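Local coordinates for protein SSO1986 (Sulfolobus solfataricus, PDB 2X5Q) that forms part of the crRNA-guided CMR ribonucleoprotein complex of CRISPR adaptive immunity against viruses and other mobile genetic elements, possibly as a homodimer, at residues A[144-149]-A[180-185]; A[70-75]-A[134-139]; A[37-42]-A[85-90]; A[53-58]-A[106-111]. All blocks are in the same frame, centred on the assembly; numbering follows the deposited sequence.

Interaction 1: residues A[144-149]-A[180-185]; sequences VSLDRD and RDVEEI
L146 and V182 meet where an N-capped helix begins beside the last turns of helix 172-185. This is the tight half of the contact. L146 CD1 lies 3.6 Å from V182 CG1, the two side chains crossing obliquely. L146 also touches I154 and Y188, and V182 reaches V155 and L159. A branched leucine and a compact valine therefore suit a buried seam where helix meets helix and strand.

The carboxylate of E183 belongs to the same close-packed side. E183 CG is anti to the backbone N, and a bend at chi2 (48°) turns CD in toward the loop before the helix. OE1 approaches L146 CB to 3.3 Å, and OE2 comes within 2.7 Å of L146 O; two oxygens so close suggest that the acid may hold a proton.

Only the charge pairing with R148 is loose. R148 passes across the glutamate at about a right angle and touches with its stem, the methylene CG lying 3.6 Å from the carboxylate carbon CD of E183. R148 NE and E183 OE2 form a long salt bridge of 4.0 Å, with the guanidinium and carboxylate planes 59° apart. A long arginine suits this solvent side, whereas E183 is only partly exposed.

D147 holds the N-cap position. Its carboxylate can accept from the first NH groups of helix 148-162: OD2 takes a bond from V150 N and a weak one from D149 N. Beside L146 a water joins the backbones; L146 N donates to it at 2.7 Å, and it lies 2.9 Å from E183 O.

Interaction 2: residues A[70-75]-A[134-139]; sequences ELVPTF and VDLRDK
V72 and V134 form the first shell, with V72 CG1 3.8 Å from V134 CG2, methyl against methyl. The same V72 methyl lies 4.2 Å from L136 CD2, although here the side chains slide past each other in opposite directions. V134 CG2 also sits 4.3 Å from CD of the P73 ring, while V134 CG1, between the backbone N and the carbonyl carbon (chi1 72°), points to CE2 of F75 at 4.3 Å. L136 CD1 rests 3.9 Å from T74 O. No hydrogen bond crosses; the join is one of van der Waals packing, in which methyls of V72, V134 and L136 meet each other and the carbonyl oxygens of P73 and T74.

Outward from this layer, the backbone of V72 is paired with A63 of the neighbouring strand 62-65, and T74 OG1 is hydrogen-bonded to D79 just beyond it. On the other segment D135 and R137 shape the bend that follows V134. D135 OD1 accepts from R137 N, making an Asx turn, and from R137 NE on the opposite face of the carboxylate. R137 NH2 meets OD2 at 2.9 Å, so the guanidinium grips the acid side-on with two nitrogens.

In the second subunit, I98 packs on F75 and V134, and I101 on L136. V134 and D135 pair in parallel with a strand of that chain, giving the continuous intersubunit beta-sheet characteristic of a strand-mediated dimer interface.

Interaction 3: residues A[37-42]-A[85-90]; sequences EYNQNG and LISGKI
N39 and S87 are joined twice. The side-chain amide of N39 gives ND2 to S87 OG at 2.6 Å, almost straight at 175° and with the oxygen in the amide plane, while N39 N donates to S87 O at 2.7 Å. The small hydroxyl can serve two partners: S87 OG is also hydrogen-bonded to E9. Asparagine suits the site because it starts a type I turn, N39 to G42, while its amide reaches back across.

Beyond this corner E37 and K89 form an antiparallel hydrogen-bonded pair. E37 N donates to K89 O at 2.9 Å, and K89 N returns a bond to E37 O. In the adjoining non-hydrogen-bonded pair, Y38 CA approaches G88 CA to 3.9 Å; a CB on G88 would clash with E37 O and Y38 CA, so this closeness depends on its absence.

Packing continues from Y38 CB, 3.5 Å from I86 CD1. The far end of the Y38 ring leads away from segment 85-90, and Q40 OE1 accepts from Y38 OH. K161 and I162 of helix 148-162 lie against Y38.

Two successive strands, 80-86 and 88-92, joined by a corner at S87, thus connect the mixed sheet to the four-stranded antiparallel sheet.

Interaction 4: residues A[53-58]-A[106-111]; sequences LHNILV and LYIIRK
Y107 turns one ring face to V58 at one end of an antiparallel pairing broken by a G1 beta bulge. V58 CB stands 3.8 Å from the ring centroid, 18° off the normal and offset toward the rim: a CH-pi contact. CG1 of the same valine reaches CE2 at the rim. A flat tyrosine covers a beta-branched side chain well, and P77 of the second subunit also packs on Y107. The H54 ring instead presents its edge to R110 O, while its NE2 is hydrogen-bonded to D49. The R110 guanidinium takes a water at its edge; the water accepts from NH1 and lies close to L53 O.

At the bulge N55 and I56 both face I109. N55 is in the left-handed region (phi 63°), which asparagine tolerates better than most residues, as suits the first bulge position. Its N donates to R110 O from above the carbonyl plane. I56 and I109 then exchange bonds in both directions, and V58 N reaches Y107 O at 2.8 Å, nearly along the C=O axis. Y107 itself is the centre of an inverse gamma turn.

I56 and I109 share one face, CB to CG1 3.8 Å, and I56 CD1 neighbours R110 CG at 3.7 Å. L57 and I108 share the other, L57 CD1 to I108 CG1 4.1 Å, with L106 CB 4.0 Å from L57 CD1. The N55 side chain turns to the end of the other segment: OD1 accepts from K112 N and sits 3.3 Å from K111 CA.

In the fold
Interactions 3, 4 and 2 interlace along the chain, and interaction 1 opens only after the other three have closed. Interactions 3 and 4 share the mixed sheet through neighbouring strands 80-86 and 52-60; their centres are about 17 Å apart, and L85 packs on L57. Interaction 1 lies about 16 Å from interaction 4, centre to centre, and ties the helical part to this sheet: D181 OD2 is probably hydrogen-bonded to L53 N, and I185 packs on I56. Interactions 1 and 3 fall on opposite sides of the chain's centre. Interaction 2, at least 24 Å from the others between centres, sits at the subunit interface, which Y107 of interaction 4 also touches, consistent with a homodimer.

Interaction 1: residues A[144-149]-A[180-185]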
# COMPACT_ATOMS: atom_id res chain seq x y z
N VAL A 144 13.71 7.09 -10.10
CA VAL A 144 14.15 6.97 -11.48
C VAL A 144 13.25 7.80 -12.37
O VAL A 144 12.04 7.85 -12.18
CB VAL A 144 14.14 5.50 -11.94
CG1 VAL A 144 14.73 5.39 -13.35
CG2 VAL A 144 14.94 4.62 -10.95
N SER A 145 13.85 8.51 -13.33
CA SER A 145 13.07 9.16 -14.38
C SER A 145 13.34 8.45 -15.70
O SER A 145 14.32 7.72 -15.84
CB SER A 145 13.42 10.64 -14.47
OG SER A 145 14.73 10.80 -14.96
N LEU A 146 12.45 8.63 -16.67
CA LEU A 146 12.64 7.99 -17.97
C LEU A 146 13.79 8.65 -18.73
O LEU A 146 13.84 9.87 -18.86
CB LEU A 146 11.37 8.06 -18.82
CG LEU A 146 10.22 7.12 -18.50
CD1 LEU A 146 9.25 7.10 -19.66
CD2 LEU A 146 10.69 5.70 -18.18
N ASP A 147 14.72 7.82 -19.22
CA ASP A 147 15.69 8.29 -20.21
C ASP A 147 14.91 8.80 -21.43
O ASP A 147 13.87 8.25 -21.79
CB ASP A 147 16.66 7.16 -20.57
CG ASP A 147 17.55 7.50 -21.75
OD1 ASP A 147 18.76 7.78 -21.55
OD2 ASP A 147 17.05 7.47 -22.88
N ARG A 148 15.40 9.88 -22.03
CA ARG A 148 14.62 10.56 -23.07
C ARG A 148 14.57 9.81 -24.39
O ARG A 148 13.58 9.93 -25.12
CB ARG A 148 15.11 12.00 -23.27
CG ARG A 148 14.60 12.92 -22.18
CD ARG A 148 15.15 14.34 -22.27
NE ARG A 148 14.90 15.04 -21.01
CZ ARG A 148 14.98 16.35 -20.82
NH1 ARG A 148 15.30 17.17 -21.82
NH2 ARG A 148 14.73 16.85 -19.61
N ASP A 149 15.62 9.06 -24.71
CA ASP A 149 15.59 8.14 -25.85
C ASP A 149 14.58 7.02 -25.58
O ASP A 149 13.75 6.73 -26.43
CB ASP A 149 16.95 7.52 -26.14
CG ASP A 149 18.00 8.55 -26.55
OD1 ASP A 149 17.73 9.37 -27.45
OD2 ASP A 149 19.11 8.49 -25.98
N ARG A 180 6.27 14.50 -24.68
CA ARG A 180 6.53 15.35 -23.52
C ARG A 180 5.82 14.81 -22.28
O ARG A 180 6.44 14.67 -21.23
CB ARG A 180 6.16 16.80 -23.78
CG ARG A 180 7.12 17.49 -24.76
CD ARG A 180 7.01 19.00 -24.64
NE ARG A 180 5.67 19.51 -24.94
CZ ARG A 180 5.17 19.68 -26.16
NH1 ARG A 180 5.89 19.37 -27.25
NH2 ARG A 180 3.95 20.19 -26.31
N ASP A 181 4.52 14.51 -22.41
CA ASP A 181 3.74 13.89 -21.33
C ASP A 181 4.47 12.68 -20.73
O ASP A 181 4.66 12.59 -19.50
CB ASP A 181 2.37 13.42 -21.84
CG ASP A 181 1.36 14.55 -21.94
OD1 ASP A 181 1.73 15.72 -21.72
OD2 ASP A 181 0.18 14.26 -22.26
N VAL A 182 4.88 11.75 -21.59
CA VAL A 182 5.54 10.53 -21.13
C VAL A 182 6.82 10.84 -20.36
O VAL A 182 7.05 10.29 -19.28
CB VAL A 182 5.81 9.55 -22.30
CG1 VAL A 182 6.73 8.43 -21.88
CG2 VAL A 182 4.47 8.97 -22.80
N GLU A 183 7.62 11.77 -20.87
CA GLU A 183 8.86 12.13 -20.21
C GLU A 183 8.61 12.87 -18.88
O GLU A 183 9.32 12.62 -17.91
CB GLU A 183 9.75 12.96 -21.15
CG GLU A 183 11.13 13.29 -20.58
CD GLU A 183 11.86 12.09 -19.98
OE1 GLU A 183 11.59 10.93 -20.38
OE2 GLU A 183 12.70 12.32 -19.09
N GLU A 184 7.60 13.73 -18.83
CA GLU A 184 7.21 14.46 -17.62
C GLU A 184 6.71 13.55 -16.51
O GLU A 184 7.09 13.69 -15.36
CB GLU A 184 6.08 15.47 -17.90
CG GLU A 184 6.51 16.76 -18.55
CD GLU A 184 5.34 17.57 -19.14
OE1 GLU A 184 4.15 17.12 -19.09
OE2 GLU A 184 5.61 18.65 -19.69
N ILE A 185 5.79 12.67 -16.87
CA ILE A 185 5.00 11.94 -15.89
C ILE A 185 5.69 10.74 -15.25
O ILE A 185 5.61 10.56 -14.05
CB ILE A 185 3.67 11.43 -16.52
CG1 ILE A 185 2.79 12.62 -16.92
CG2 ILE A 185 2.91 10.52 -15.58
CD1 ILE A 185 1.76 12.22 -17.95
O HOH W 1 10.51 10.53 -16.37

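Interaction 2: residues A[70-75]-A[134-139]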
# COMPACT_ATOMS: atom_id res chain seq x y z
N GLU A 70 8.17 -6.94 -11.66
CA GLU A 70 7.24 -7.16 -10.56
C GLU A 70 7.25 -5.97 -9.60
O GLU A 70 8.31 -5.49 -9.20
CB GLU A 70 7.64 -8.41 -9.78
CG GLU A 70 7.59 -9.69 -10.61
CD GLU A 70 8.44 -10.80 -10.04
OE1 GLU A 70 9.51 -10.53 -9.45
OE2 GLU A 70 8.03 -11.97 -10.19
N LEU A 71 6.06 -5.52 -9.24
CA LEU A 71 5.90 -4.51 -8.21
C LEU A 71 6.11 -5.11 -6.82
O LEU A 71 5.71 -6.25 -6.55
CB LEU A 71 4.50 -3.92 -8.28
CG LEU A 71 4.09 -3.24 -9.60
CD1 LEU A 71 2.56 -3.16 -9.69
CD2 LEU A 71 4.71 -1.87 -9.66
N VAL A 72 6.70 -4.31 -5.94
CA VAL A 72 7.01 -4.72 -4.58
C VAL A 72 6.46 -3.73 -3.57
O VAL A 72 6.77 -2.54 -3.63
CB VAL A 72 8.53 -4.84 -4.36
CG1 VAL A 72 8.83 -5.22 -2.90
CG2 VAL A 72 9.13 -5.87 -5.33
N PRO A 73 5.64 -4.22 -2.62
CA PRO A 73 5.12 -3.29 -1.61
C PRO A 73 6.23 -2.94 -0.63
O PRO A 73 6.86 -3.82 -0.06
CB PRO A 73 4.00 -4.09 -0.94
CG PRO A 73 4.42 -5.52 -1.09
CD PRO A 73 5.15 -5.59 -2.41
N THR A 74 6.50 -1.65 -0.48
CA THR A 74 7.61 -1.17 0.32
C THR A 74 7.19 -0.56 1.66
O THR A 74 8.03 -0.34 2.54
CB THR A 74 8.42 -0.14 -0.46
OG1 THR A 74 7.65 1.05 -0.63
CG2 THR A 74 8.79 -0.71 -1.83
N PHE A 75 5.90 -0.30 1.81
CA PHE A 75 5.36 0.27 3.04
C PHE A 75 5.98 1.63 3.36
O PHE A 75 6.15 2.01 4.52
CB PHE A 75 5.50 -0.72 4.19
CG PHE A 75 4.64 -1.93 4.00
CD1 PHE A 75 3.33 -1.94 4.45
CD2 PHE A 75 5.11 -3.03 3.29
CE1 PHE A 75 2.51 -3.05 4.23
CE2 PHE A 75 4.31 -4.13 3.08
CZ PHE A 75 3.01 -4.15 3.55
N VAL A 134 7.10 -10.25 2.35
CA VAL A 134 8.00 -9.44 1.56
C VAL A 134 9.29 -9.20 2.36
O VAL A 134 9.24 -8.89 3.55
CB VAL A 134 7.35 -8.13 1.11
CG1 VAL A 134 7.17 -7.18 2.28
CG2 VAL A 134 8.16 -7.50 0.03
N ASP A 135 10.42 -9.40 1.70
CA ASP A 135 11.73 -9.26 2.32
C ASP A 135 12.38 -7.96 1.83
O ASP A 135 12.74 -7.85 0.66
CB ASP A 135 12.61 -10.45 1.96
CG ASP A 135 13.98 -10.40 2.59
OD1 ASP A 135 14.25 -9.48 3.39
OD2 ASP A 135 14.78 -11.30 2.31
N LEU A 136 12.53 -7.01 2.74
CA LEU A 136 13.08 -5.70 2.40
C LEU A 136 14.45 -5.50 3.05
O LEU A 136 14.91 -4.36 3.20
CB LEU A 136 12.11 -4.61 2.84
CG LEU A 136 10.73 -4.70 2.18
CD1 LEU A 136 9.72 -3.81 2.89
CD2 LEU A 136 10.83 -4.34 0.68
N ARG A 137 15.09 -6.61 3.42
CA ARG A 137 16.45 -6.57 3.94
C ARG A 137 17.43 -6.26 2.82
O ARG A 137 17.36 -6.86 1.75
CB ARG A 137 16.84 -7.92 4.54
CG ARG A 137 16.26 -8.16 5.93
CD ARG A 137 16.57 -9.57 6.39
NE ARG A 137 16.03 -10.55 5.45
CZ ARG A 137 16.25 -11.86 5.54
NH1 ARG A 137 16.97 -12.34 6.53
NH2 ARG A 137 15.73 -12.68 4.65
N ASP A 138 18.34 -5.33 3.07
CA ASP A 138 19.51 -5.17 2.20
C ASP A 138 19.12 -4.70 0.80
O ASP A 138 19.74 -5.10 -0.20
CB ASP A 138 20.26 -6.51 2.14
CG ASP A 138 21.74 -6.34 2.02
OD1 ASP A 138 22.18 -5.96 0.92
OD2 ASP A 138 22.46 -6.60 3.02
N LYS A 139 18.09 -3.87 0.72
CA LYS A 139 17.53 -3.41 -0.54
C LYS A 139 17.39 -1.91 -0.54
O LYS A 139 17.06 -1.32 0.50
CB LYS A 139 16.18 -4.05 -0.79
CG LYS A 139 16.27 -5.55 -1.01
CD LYS A 139 15.01 -6.12 -1.57
CE LYS A 139 14.97 -7.63 -1.47
NZ LYS A 139 16.02 -8.25 -2.31

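Interaction 3: residues A[37-42]-A[85-90]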
# COMPACT_ATOMS: atom_id res chain seq x y z
N GLU A 37 -0.70 -8.80 -21.91
CA GLU A 37 -1.38 -8.76 -23.20
C GLU A 37 -2.42 -7.67 -23.10
O GLU A 37 -2.99 -7.45 -22.04
CB GLU A 37 -2.05 -10.10 -23.48
CG GLU A 37 -2.67 -10.22 -24.86
CD GLU A 37 -3.46 -11.50 -25.07
OE1 GLU A 37 -4.39 -11.78 -24.28
OE2 GLU A 37 -3.17 -12.21 -26.05
N TYR A 38 -2.66 -6.95 -24.18
CA TYR A 38 -3.75 -5.98 -24.19
C TYR A 38 -4.72 -6.31 -25.32
O TYR A 38 -4.37 -6.96 -26.32
CB TYR A 38 -3.21 -4.56 -24.30
CG TYR A 38 -2.51 -4.32 -25.60
CD1 TYR A 38 -3.22 -3.92 -26.72
CD2 TYR A 38 -1.13 -4.53 -25.72
CE1 TYR A 38 -2.59 -3.73 -27.92
CE2 TYR A 38 -0.49 -4.35 -26.93
CZ TYR A 38 -1.23 -3.94 -28.03
OH TYR A 38 -0.65 -3.75 -29.24
N ASN A 39 -5.95 -5.87 -25.13
CA ASN A 39 -6.99 -6.12 -26.10
C ASN A 39 -6.98 -4.94 -27.07
O ASN A 39 -7.24 -3.81 -26.68
CB ASN A 39 -8.33 -6.28 -25.38
CG ASN A 39 -8.33 -7.47 -24.39
OD1 ASN A 39 -7.93 -8.58 -24.74
ND2 ASN A 39 -8.80 -7.22 -23.16
N GLN A 40 -6.62 -5.22 -28.33
CA GLN A 40 -6.48 -4.16 -29.33
C GLN A 40 -7.78 -3.37 -29.51
O GLN A 40 -7.75 -2.18 -29.77
CB GLN A 40 -6.01 -4.74 -30.69
CG GLN A 40 -5.51 -3.69 -31.68
CD GLN A 40 -4.32 -2.88 -31.16
OE1 GLN A 40 -3.22 -3.42 -30.98
NE2 GLN A 40 -4.53 -1.59 -30.92
N ASN A 41 -8.92 -4.04 -29.36
CA ASN A 41 -10.21 -3.37 -29.45
C ASN A 41 -10.91 -3.25 -28.10
O ASN A 41 -12.12 -3.07 -28.06
CB ASN A 41 -11.11 -4.09 -30.45
CG ASN A 41 -10.48 -4.20 -31.82
OD1 ASN A 41 -10.33 -5.29 -32.37
ND2 ASN A 41 -10.09 -3.07 -32.38
N GLY A 42 -10.15 -3.33 -27.00
CA GLY A 42 -10.74 -3.18 -25.67
C GLY A 42 -10.88 -1.72 -25.29
O GLY A 42 -10.28 -0.85 -25.94
N LEU A 85 -3.69 2.09 -17.30
CA LEU A 85 -4.64 1.02 -17.15
C LEU A 85 -5.25 0.78 -18.52
O LEU A 85 -5.81 1.71 -19.14
CB LEU A 85 -5.72 1.38 -16.15
CG LEU A 85 -5.31 1.40 -14.68
CD1 LEU A 85 -6.38 2.12 -13.86
CD2 LEU A 85 -5.06 -0.04 -14.14
N ILE A 86 -5.13 -0.45 -18.99
CA ILE A 86 -5.60 -0.82 -20.31
C ILE A 86 -6.37 -2.12 -20.23
O ILE A 86 -6.13 -2.90 -19.32
CB ILE A 86 -4.44 -0.95 -21.31
CG1 ILE A 86 -3.46 -2.08 -20.89
CG2 ILE A 86 -3.70 0.41 -21.44
CD1 ILE A 86 -2.29 -2.24 -21.83
N SER A 87 -7.29 -2.34 -21.16
CA SER A 87 -7.99 -3.62 -21.24
C SER A 87 -7.03 -4.73 -21.67
O SER A 87 -6.41 -4.67 -22.74
CB SER A 87 -9.18 -3.56 -22.20
OG SER A 87 -9.68 -4.86 -22.41
N GLY A 88 -6.94 -5.75 -20.83
CA GLY A 88 -5.94 -6.77 -21.02
C GLY A 88 -5.73 -7.62 -19.79
O GLY A 88 -6.55 -7.59 -18.86
N LYS A 89 -4.64 -8.37 -19.78
CA LYS A 89 -4.38 -9.28 -18.68
C LYS A 89 -2.90 -9.62 -18.55
O LYS A 89 -2.15 -9.54 -19.51
CB LYS A 89 -5.20 -10.55 -18.86
CG LYS A 89 -4.84 -11.38 -20.07
CD LYS A 89 -5.82 -12.55 -20.28
CE LYS A 89 -5.46 -13.76 -19.45
NZ LYS A 89 -6.30 -14.97 -19.81
N ILE A 90 -2.51 -10.02 -17.35
CA ILE A 90 -1.17 -10.49 -17.08
C ILE A 90 -1.10 -11.94 -17.59
O ILE A 90 -1.83 -12.80 -17.11
CB ILE A 90 -0.84 -10.38 -15.58
CG1 ILE A 90 -0.96 -8.91 -15.14
CG2 ILE A 90 0.57 -10.89 -15.28
CD1 ILE A 90 -0.94 -8.68 -13.67

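Interaction 4: residues A[53-58]-A[106-111]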
# COMPACT_ATOMS: atom_id res chain seq x y z
N LEU A 53 -1.83 12.38 -22.91
CA LEU A 53 -2.13 11.16 -22.18
C LEU A 53 -2.96 11.47 -20.94
O LEU A 53 -2.73 12.50 -20.27
CB LEU A 53 -0.80 10.50 -21.78
CG LEU A 53 -0.83 9.14 -21.07
CD1 LEU A 53 -1.62 8.13 -21.88
CD2 LEU A 53 0.62 8.67 -20.83
N HIS A 54 -3.92 10.59 -20.63
CA HIS A 54 -4.87 10.81 -19.53
C HIS A 54 -5.11 9.56 -18.70
O HIS A 54 -5.00 8.45 -19.20
CB HIS A 54 -6.23 11.28 -20.06
CG HIS A 54 -6.16 12.50 -20.92
ND1 HIS A 54 -5.99 13.76 -20.40
CD2 HIS A 54 -6.23 12.65 -22.26
CE1 HIS A 54 -5.94 14.64 -21.39
NE2 HIS A 54 -6.09 13.99 -22.53
N ASN A 55 -5.50 9.78 -17.44
CA ASN A 55 -5.87 8.72 -16.50
C ASN A 55 -4.72 7.78 -16.19
O ASN A 55 -4.78 6.57 -16.48
CB ASN A 55 -7.08 7.92 -16.98
CG ASN A 55 -8.30 8.76 -17.16
OD1 ASN A 55 -8.56 9.66 -16.36
ND2 ASN A 55 -9.07 8.50 -18.24
N ILE A 56 -3.69 8.34 -15.57
CA ILE A 56 -2.51 7.61 -15.18
C ILE A 56 -2.65 7.20 -13.71
O ILE A 56 -2.95 8.03 -12.86
CB ILE A 56 -1.23 8.47 -15.35
CG1 ILE A 56 -0.96 8.77 -16.83
CG2 ILE A 56 0.00 7.74 -14.76
CD1 ILE A 56 -1.35 10.14 -17.26
N LEU A 57 -2.43 5.92 -13.42
CA LEU A 57 -2.49 5.44 -12.03
C LEU A 57 -1.15 5.57 -11.33
O LEU A 57 -0.12 5.11 -11.84
CB LEU A 57 -3.00 4.00 -11.99
CG LEU A 57 -3.24 3.43 -10.59
CD1 LEU A 57 -4.41 4.14 -9.92
CD2 LEU A 57 -3.48 1.92 -10.71
N VAL A 58 -1.16 6.19 -10.15
CA VAL A 58 0.03 6.33 -9.32
C VAL A 58 -0.13 5.36 -8.17
O VAL A 58 -1.00 5.52 -7.32
CB VAL A 58 0.17 7.77 -8.76
CG1 VAL A 58 1.50 7.92 -7.94
CG2 VAL A 58 0.09 8.77 -9.91
N LEU A 106 -9.29 5.65 -6.48
CA LEU A 106 -7.96 5.42 -7.03
C LEU A 106 -7.18 6.70 -7.20
O LEU A 106 -7.75 7.78 -7.41
CB LEU A 106 -8.04 4.71 -8.37
CG LEU A 106 -8.43 3.23 -8.29
CD1 LEU A 106 -8.66 2.68 -9.69
CD2 LEU A 106 -7.34 2.45 -7.50
N TYR A 107 -5.85 6.56 -7.13
CA TYR A 107 -4.94 7.69 -7.30
C TYR A 107 -4.61 7.88 -8.79
O TYR A 107 -3.54 7.47 -9.28
CB TYR A 107 -3.69 7.49 -6.46
CG TYR A 107 -2.75 8.68 -6.36
CD1 TYR A 107 -3.06 9.91 -6.93
CD2 TYR A 107 -1.57 8.58 -5.64
CE1 TYR A 107 -2.22 10.98 -6.82
CE2 TYR A 107 -0.70 9.66 -5.53
CZ TYR A 107 -1.02 10.85 -6.13
OH TYR A 107 -0.20 11.93 -6.02
N ILE A 108 -5.54 8.53 -9.49
CA ILE A 108 -5.44 8.70 -10.93
C ILE A 108 -5.10 10.17 -11.21
O ILE A 108 -5.76 11.06 -10.69
CB ILE A 108 -6.79 8.31 -11.62
CG1 ILE A 108 -7.10 6.81 -11.43
CG2 ILE A 108 -6.78 8.67 -13.11
CD1 ILE A 108 -8.55 6.40 -11.88
N ILE A 109 -4.06 10.42 -12.01
CA ILE A 109 -3.74 11.79 -12.41
C ILE A 109 -4.02 12.05 -13.89
O ILE A 109 -4.21 11.11 -14.66
CB ILE A 109 -2.27 12.18 -12.06
CG1 ILE A 109 -1.29 11.19 -12.67
CG2 ILE A 109 -2.10 12.21 -10.55
CD1 ILE A 109 0.12 11.71 -12.73
N ARG A 110 -4.06 13.33 -14.26
CA ARG A 110 -4.45 13.77 -15.60
C ARG A 110 -5.83 13.17 -15.90
O ARG A 110 -6.02 12.53 -16.93
CB ARG A 110 -3.44 13.32 -16.66
CG ARG A 110 -1.98 13.67 -16.37
CD ARG A 110 -1.73 15.12 -16.56
NE ARG A 110 -0.32 15.48 -16.35
CZ ARG A 110 0.55 15.83 -17.31
NH1 ARG A 110 0.21 15.87 -18.59
NH2 ARG A 110 1.80 16.14 -16.95
N LYS A 111 -6.76 13.36 -14.98
CA LYS A 111 -8.07 12.67 -15.07
C LYS A 111 -8.90 13.15 -16.26
O LYS A 111 -8.98 14.34 -16.52
CB LYS A 111 -8.89 12.85 -13.78
CG LYS A 111 -8.61 11.82 -12.71
CD LYS A 111 -9.65 11.92 -11.56
CE LYS A 111 -10.91 11.06 -11.81
NZ LYS A 111 -11.74 10.78 -10.56
O HOH W 2 -1.89 14.88 -20.39